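Local coordinates for B-agarase (Saccharophagus degradans, PDB 4BQ2), which probably hydrolyses beta-1,4 linkages of agarose from a chain end, as an exo-acting beta-agarase of glycoside hydrolase family 50, at residues 270-284 and 735-747. Sequence-based numbering, arbitrary orientation.
Sequences KWMLVDPEGYPYFAT and AKEVNAKIYTERL
Arg-746, on helix 742-746, runs its side chain past Met-272 and across the Phe-282 ring. Its CB lies 4.1 Å from both SD and CE of Met-272, and CG keeps to the same sulfur. Bends at chi2 and chi3, both near -70°, then carry CD against the Phe-282 ring, with CD 4.0 Å from CE2. NE gives a weak hydrogen bond to Met-272 SD, whose chain slides past the arginine in the opposite direction. Phe-282 CE2 covers one face of the guanidinium near its rim, the two planes 40° apart. At the tip, NH2 donates to Trp-271 O (2.7 Å), in the carbonyl plane but tilted 20° from that of the guanidinium, while NH1 is bonded to the carbonyls of Ile-688, the last residue of helix 673-688, and of Asn-690 just beyond it. The buried cation is thus held by backbone oxygens. Strands 270-274 and 280-287 form an antiparallel beta hairpin, continued through 280-287 into the parallel strands 693-699, 648-652 and 624-627, and the C-terminal helix packs against it. Extended Lys-270 passes alongside the helix end, where NZ donates to Arg-746 O (3.2 Å) from above the carbonyl plane. Tyr-743 OH accepts from Phe-282 N (3.3 Å) and also bonds Gly-248 O. Further along, Thr-284 OG1 donates to Asn-739 OD1 (3.1 Å), whose ND2 is taken by Trp-410 O, and Ile-742 CG2 packs on Phe-282 CD1 at 3.9 Å.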
loop_
_atom_site.group_PDB
_atom_site.type_symbol
_atom_site.label_atom_id
_atom_site.label_comp_id
_atom_site.label_asym_id
_atom_site.label_seq_id
_atom_site.Cartn_x
_atom_site.Cartn_y
_atom_site.Cartn_z
ATOM N N LYS A 270 16.529 -10.927 -21.172
ATOM C CA LYS A 270 15.975 -10.415 -19.902
ATOM C C LYS A 270 16.293 -8.944 -19.713
ATOM O O LYS A 270 17.463 -8.531 -19.781
ATOM C CB LYS A 270 16.563 -11.181 -18.726
ATOM C CG LYS A 270 16.255 -12.665 -18.774
ATOM C CD LYS A 270 16.861 -13.391 -17.604
ATOM C CE LYS A 270 16.534 -14.875 -17.682
ATOM N NZ LYS A 270 17.227 -15.575 -16.568
ATOM N N TRP A 271 15.264 -8.158 -19.431
ATOM C CA TRP A 271 15.480 -6.756 -19.164
ATOM C C TRP A 271 16.279 -6.538 -17.891
ATOM O O TRP A 271 16.021 -7.185 -16.872
ATOM C CB TRP A 271 14.145 -6.032 -19.051
ATOM C CG TRP A 271 13.580 -5.669 -20.400
ATOM C CD1 TRP A 271 12.516 -6.258 -21.043
ATOM C CD2 TRP A 271 14.056 -4.637 -21.266
ATOM N NE1 TRP A 271 12.307 -5.644 -22.265
ATOM C CE2 TRP A 271 13.239 -4.648 -22.423
ATOM C CE3 TRP A 271 15.108 -3.692 -21.174
ATOM C CZ2 TRP A 271 13.406 -3.728 -23.468
ATOM C CZ3 TRP A 271 15.294 -2.810 -22.227
ATOM C CH2 TRP A 271 14.436 -2.818 -23.355
ATOM N N MET A 272 17.246 -5.619 -17.981
ATOM C CA MET A 272 18.119 -5.265 -16.876
ATOM C C MET A 272 18.348 -3.765 -16.825
ATOM O O MET A 272 18.106 -3.022 -17.797
ATOM C CB MET A 272 19.490 -5.982 -17.001
ATOM C CG MET A 272 19.448 -7.499 -16.774
ATOM S SD MET A 272 18.941 -7.929 -15.096
ATOM C CE MET A 272 20.490 -7.862 -14.200
ATOM N N LEU A 273 18.809 -3.314 -15.670
ATOM C CA LEU A 273 19.465 -2.017 -15.626
ATOM C C LEU A 273 20.937 -2.212 -15.923
ATOM O O LEU A 273 21.463 -3.324 -15.822
ATOM C CB LEU A 273 19.228 -1.307 -14.287
ATOM C CG LEU A 273 17.748 -0.857 -14.045
ATOM C CD1 LEU A 273 17.384 -0.744 -12.557
ATOM C CD2 LEU A 273 17.424 0.439 -14.758
ATOM N N VAL A 274 21.618 -1.118 -16.246
ATOM C CA VAL A 274 23.065 -1.148 -16.384
ATOM C C VAL A 274 23.549 0.046 -15.584
ATOM O O VAL A 274 23.016 1.145 -15.736
ATOM C CB VAL A 274 23.472 -0.997 -17.866
ATOM C CG1 VAL A 274 24.981 -0.818 -18.020
ATOM C CG2 VAL A 274 22.970 -2.178 -18.677
ATOM N N ASP A 275 24.578 -0.153 -14.771
ATOM C CA ASP A 275 25.041 0.919 -13.916
ATOM C C ASP A 275 25.929 1.962 -14.675
ATOM O O ASP A 275 26.268 1.760 -15.832
ATOM C CB ASP A 275 25.618 0.339 -12.612
ATOM C CG ASP A 275 27.086 -0.110 -12.718
ATOM O OD1 ASP A 275 27.765 0.165 -13.735
ATOM O OD2 ASP A 275 27.554 -0.743 -11.746
ATOM N N PRO A 276 26.234 3.115 -14.053
ATOM C CA PRO A 276 27.006 4.157 -14.777
ATOM C C PRO A 276 28.355 3.678 -15.403
ATOM O O PRO A 276 28.901 4.346 -16.290
ATOM C CB PRO A 276 27.305 5.178 -13.669
ATOM C CG PRO A 276 26.135 5.047 -12.711
ATOM C CD PRO A 276 25.830 3.560 -12.701
ATOM N N GLU A 277 28.913 2.587 -14.890
ATOM C CA GLU A 277 30.174 2.025 -15.404
ATOM C C GLU A 277 29.974 0.854 -16.372
ATOM O O GLU A 277 30.959 0.288 -16.896
ATOM C CB GLU A 277 31.042 1.583 -14.248
ATOM C CG GLU A 277 31.371 2.708 -13.307
ATOM C CD GLU A 277 32.375 2.302 -12.249
ATOM O OE1 GLU A 277 32.387 1.127 -11.799
ATOM O OE2 GLU A 277 33.141 3.196 -11.864
ATOM N N GLY A 278 28.724 0.465 -16.593
ATOM C CA GLY A 278 28.426 -0.542 -17.614
ATOM C C GLY A 278 28.163 -1.937 -17.071
ATOM O O GLY A 278 28.057 -2.910 -17.843
ATOM N N TYR A 279 28.058 -2.072 -15.743
ATOM C CA TYR A 279 27.829 -3.416 -15.137
ATOM C C TYR A 279 26.353 -3.686 -15.030
ATOM O O TYR A 279 25.571 -2.749 -14.756
ATOM C CB TYR A 279 28.484 -3.540 -13.756
ATOM C CG TYR A 279 29.973 -3.410 -13.813
ATOM C CD1 TYR A 279 30.773 -4.521 -14.076
ATOM C CD2 TYR A 279 30.588 -2.176 -13.607
ATOM C CE1 TYR A 279 32.156 -4.396 -14.150
ATOM C CE2 TYR A 279 31.979 -2.038 -13.667
ATOM C CZ TYR A 279 32.751 -3.154 -13.937
ATOM O OH TYR A 279 34.115 -3.010 -14.002
ATOM N N PRO A 280 25.932 -4.938 -15.297
ATOM C CA PRO A 280 24.508 -5.212 -15.223
ATOM C C PRO A 280 24.012 -4.903 -13.802
ATOM O O PRO A 280 24.755 -5.120 -12.833
ATOM C CB PRO A 280 24.408 -6.717 -15.528
ATOM C CG PRO A 280 25.674 -7.054 -16.285
ATOM C CD PRO A 280 26.715 -6.111 -15.760
ATOM N N TYR A 281 22.789 -4.395 -13.705
ATOM C CA TYR A 281 22.245 -3.929 -12.430
ATOM C C TYR A 281 20.789 -4.385 -12.258
ATOM O O TYR A 281 20.038 -4.493 -13.232
ATOM C CB TYR A 281 22.372 -2.384 -12.357
ATOM C CG TYR A 281 21.910 -1.722 -11.048
ATOM C CD1 TYR A 281 22.753 -1.636 -9.946
ATOM C CD2 TYR A 281 20.636 -1.172 -10.948
ATOM C CE1 TYR A 281 22.344 -1.010 -8.772
ATOM C CE2 TYR A 281 20.195 -0.562 -9.768
ATOM C CZ TYR A 281 21.047 -0.490 -8.692
ATOM O OH TYR A 281 20.611 0.129 -7.534
ATOM N N PHE A 282 20.385 -4.605 -11.006
ATOM C CA PHE A 282 19.042 -5.075 -10.660
ATOM C C PHE A 282 18.718 -4.418 -9.304
ATOM O O PHE A 282 19.513 -4.496 -8.349
ATOM C CB PHE A 282 18.976 -6.612 -10.602
ATOM C CG PHE A 282 17.582 -7.159 -10.334
ATOM C CD1 PHE A 282 17.137 -7.372 -9.020
ATOM C CD2 PHE A 282 16.729 -7.475 -11.382
ATOM C CE1 PHE A 282 15.862 -7.875 -8.773
ATOM C CE2 PHE A 282 15.448 -7.979 -11.157
ATOM C CZ PHE A 282 15.003 -8.179 -9.844
ATOM N N ALA A 283 17.595 -3.696 -9.263
ATOM C CA ALA A 283 17.319 -2.836 -8.137
ATOM C C ALA A 283 16.575 -3.569 -7.018
ATOM O O ALA A 283 15.500 -4.130 -7.241
ATOM C CB ALA A 283 16.526 -1.616 -8.609
ATOM N N THR A 284 17.166 -3.579 -5.829
ATOM C CA THR A 284 16.484 -4.052 -4.646
ATOM C C THR A 284 16.664 -3.001 -3.572
ATOM O O THR A 284 17.656 -2.266 -3.581
ATOM C CB THR A 284 17.038 -5.408 -4.169
ATOM O OG1 THR A 284 18.434 -5.248 -3.837
ATOM C CG2 THR A 284 16.849 -6.499 -5.274
ATOM N N ALA A 735 16.235 -11.077 2.949
ATOM C CA ALA A 735 16.832 -10.122 2.019
ATOM C C ALA A 735 18.234 -10.555 1.591
ATOM O O ALA A 735 18.561 -10.507 0.395
ATOM C CB ALA A 735 16.827 -8.708 2.606
ATOM N N LYS A 736 19.043 -11.015 2.532
ATOM C CA LYS A 736 20.392 -11.458 2.170
ATOM C C LYS A 736 20.391 -12.667 1.240
ATOM O O LYS A 736 21.219 -12.740 0.327
ATOM C CB LYS A 736 21.268 -11.736 3.399
ATOM C CG LYS A 736 21.571 -10.509 4.246
ATOM C CD LYS A 736 22.524 -10.932 5.366
ATOM C CE LYS A 736 23.029 -9.777 6.193
ATOM N NZ LYS A 736 24.259 -10.229 6.944
ATOM N N GLU A 737 19.466 -13.601 1.462
ATOM C CA GLU A 737 19.363 -14.799 0.619
ATOM C C GLU A 737 19.024 -14.440 -0.819
ATOM O O GLU A 737 19.609 -14.978 -1.780
ATOM C CB GLU A 737 18.300 -15.761 1.189
ATOM C CG GLU A 737 18.744 -16.488 2.481
ATOM C CD GLU A 737 19.629 -17.728 2.225
ATOM O OE1 GLU A 737 19.416 -18.391 1.183
ATOM O OE2 GLU A 737 20.523 -18.055 3.060
ATOM N N VAL A 738 18.065 -13.528 -0.975
ATOM C CA VAL A 738 17.648 -13.076 -2.299
ATOM C C VAL A 738 18.746 -12.242 -2.950
ATOM O O VAL A 738 19.085 -12.441 -4.145
ATOM C CB VAL A 738 16.352 -12.228 -2.192
ATOM C CG1 VAL A 738 16.071 -11.485 -3.518
ATOM C CG2 VAL A 738 15.158 -13.126 -1.824
ATOM N N ASN A 739 19.284 -11.289 -2.178
ATOM C CA ASN A 739 20.277 -10.372 -2.721
ATOM C C ASN A 739 21.592 -11.064 -3.110
ATOM O O ASN A 739 22.307 -10.604 -4.011
ATOM C CB ASN A 739 20.545 -9.233 -1.729
ATOM C CG ASN A 739 19.407 -8.221 -1.674
ATOM O OD1 ASN A 739 18.619 -8.105 -2.619
ATOM N ND2 ASN A 739 19.308 -7.493 -0.549
ATOM N N ALA A 740 21.918 -12.162 -2.440
ATOM C CA ALA A 740 23.142 -12.892 -2.791
ATOM C C ALA A 740 23.010 -13.618 -4.136
ATOM O O ALA A 740 24.023 -14.014 -4.720
ATOM C CB ALA A 740 23.595 -13.829 -1.664
ATOM N N LYS A 741 21.782 -13.740 -4.651
ATOM C CA LYS A 741 21.538 -14.487 -5.875
ATOM C C LYS A 741 20.828 -13.737 -7.015
ATOM O O LYS A 741 20.613 -14.320 -8.081
ATOM C CB LYS A 741 20.778 -15.777 -5.535
ATOM C CG LYS A 741 19.273 -15.610 -5.368
ATOM C CD LYS A 741 18.727 -16.883 -4.727
ATOM C CE LYS A 741 17.302 -17.141 -5.156
ATOM N NZ LYS A 741 16.711 -18.280 -4.397
ATOM N N ILE A 742 20.460 -12.464 -6.816
ATOM C CA ILE A 742 19.771 -11.729 -7.862
ATOM C C ILE A 742 20.548 -11.780 -9.203
ATOM O O ILE A 742 19.942 -11.902 -10.252
ATOM C CB ILE A 742 19.446 -10.236 -7.499
ATOM C CG1 ILE A 742 20.683 -9.480 -6.991
ATOM C CG2 ILE A 742 18.263 -10.142 -6.527
ATOM C CD1 ILE A 742 20.431 -8.014 -6.633
ATOM N N TYR A 743 21.871 -11.711 -9.163
ATOM C CA TYR A 743 22.615 -11.589 -10.437
ATOM C C TYR A 743 22.896 -12.938 -11.107
ATOM O O TYR A 743 22.723 -13.073 -12.339
ATOM C CB TYR A 743 23.912 -10.806 -10.232
ATOM C CG TYR A 743 23.687 -9.314 -9.982
ATOM C CD1 TYR A 743 23.118 -8.505 -10.968
ATOM C CD2 TYR A 743 24.068 -8.720 -8.772
ATOM C CE1 TYR A 743 22.922 -7.135 -10.763
ATOM C CE2 TYR A 743 23.878 -7.362 -8.556
ATOM C CZ TYR A 743 23.293 -6.578 -9.549
ATOM O OH TYR A 743 23.126 -5.255 -9.320
ATOM N N THR A 744 23.339 -13.908 -10.310
ATOM C CA THR A 744 23.530 -15.281 -10.790
ATOM C C THR A 744 22.239 -15.847 -11.370
ATOM O O THR A 744 22.259 -16.428 -12.456
ATOM C CB THR A 744 24.102 -16.202 -9.705
ATOM O OG1 THR A 744 23.293 -16.092 -8.534
ATOM C CG2 THR A 744 25.498 -15.770 -9.345
ATOM N N GLU A 745 21.107 -15.638 -10.694
ATOM C CA GLU A 745 19.807 -15.980 -11.289
ATOM C C GLU A 745 19.550 -15.314 -12.640
ATOM O O GLU A 745 19.293 -15.998 -13.619
ATOM C CB GLU A 745 18.645 -15.662 -10.352
ATOM C CG GLU A 745 18.670 -16.413 -9.036
ATOM C CD GLU A 745 18.112 -17.813 -9.135
ATOM O OE1 GLU A 745 16.898 -17.962 -9.383
ATOM O OE2 GLU A 745 18.888 -18.762 -8.930
ATOM N N ARG A 746 19.606 -13.986 -12.699
ATOM C CA ARG A 746 19.200 -13.267 -13.909
ATOM C C ARG A 746 20.162 -13.537 -15.053
ATOM O O ARG A 746 19.772 -13.614 -16.215
ATOM C CB ARG A 746 19.211 -11.740 -13.680
ATOM C CG ARG A 746 18.249 -11.187 -12.649
ATOM C CD ARG A 746 16.810 -11.258 -13.091
ATOM N NE ARG A 746 16.483 -10.376 -14.212
ATOM C CZ ARG A 746 15.237 -10.152 -14.608
ATOM N NH1 ARG A 746 14.220 -10.730 -13.970
ATOM N NH2 ARG A 746 14.993 -9.363 -15.648
ATOM N N LEU A 747 21.437 -13.617 -14.727
ATOM C CA LEU A 747 22.440 -13.667 -15.764
ATOM C C LEU A 747 22.910 -15.107 -15.925
ATOM O O LEU A 747 23.409 -15.461 -16.983
ATOM C CB LEU A 747 23.591 -12.688 -15.467
ATOM C CG LEU A 747 23.191 -11.232 -15.129
ATOM C CD1 LEU A 747 24.336 -10.447 -14.472
ATOM C CD2 LEU A 747 22.596 -10.471 -16.311
HETATM O O HOH W 1 16.031 -14.983 -14.068
#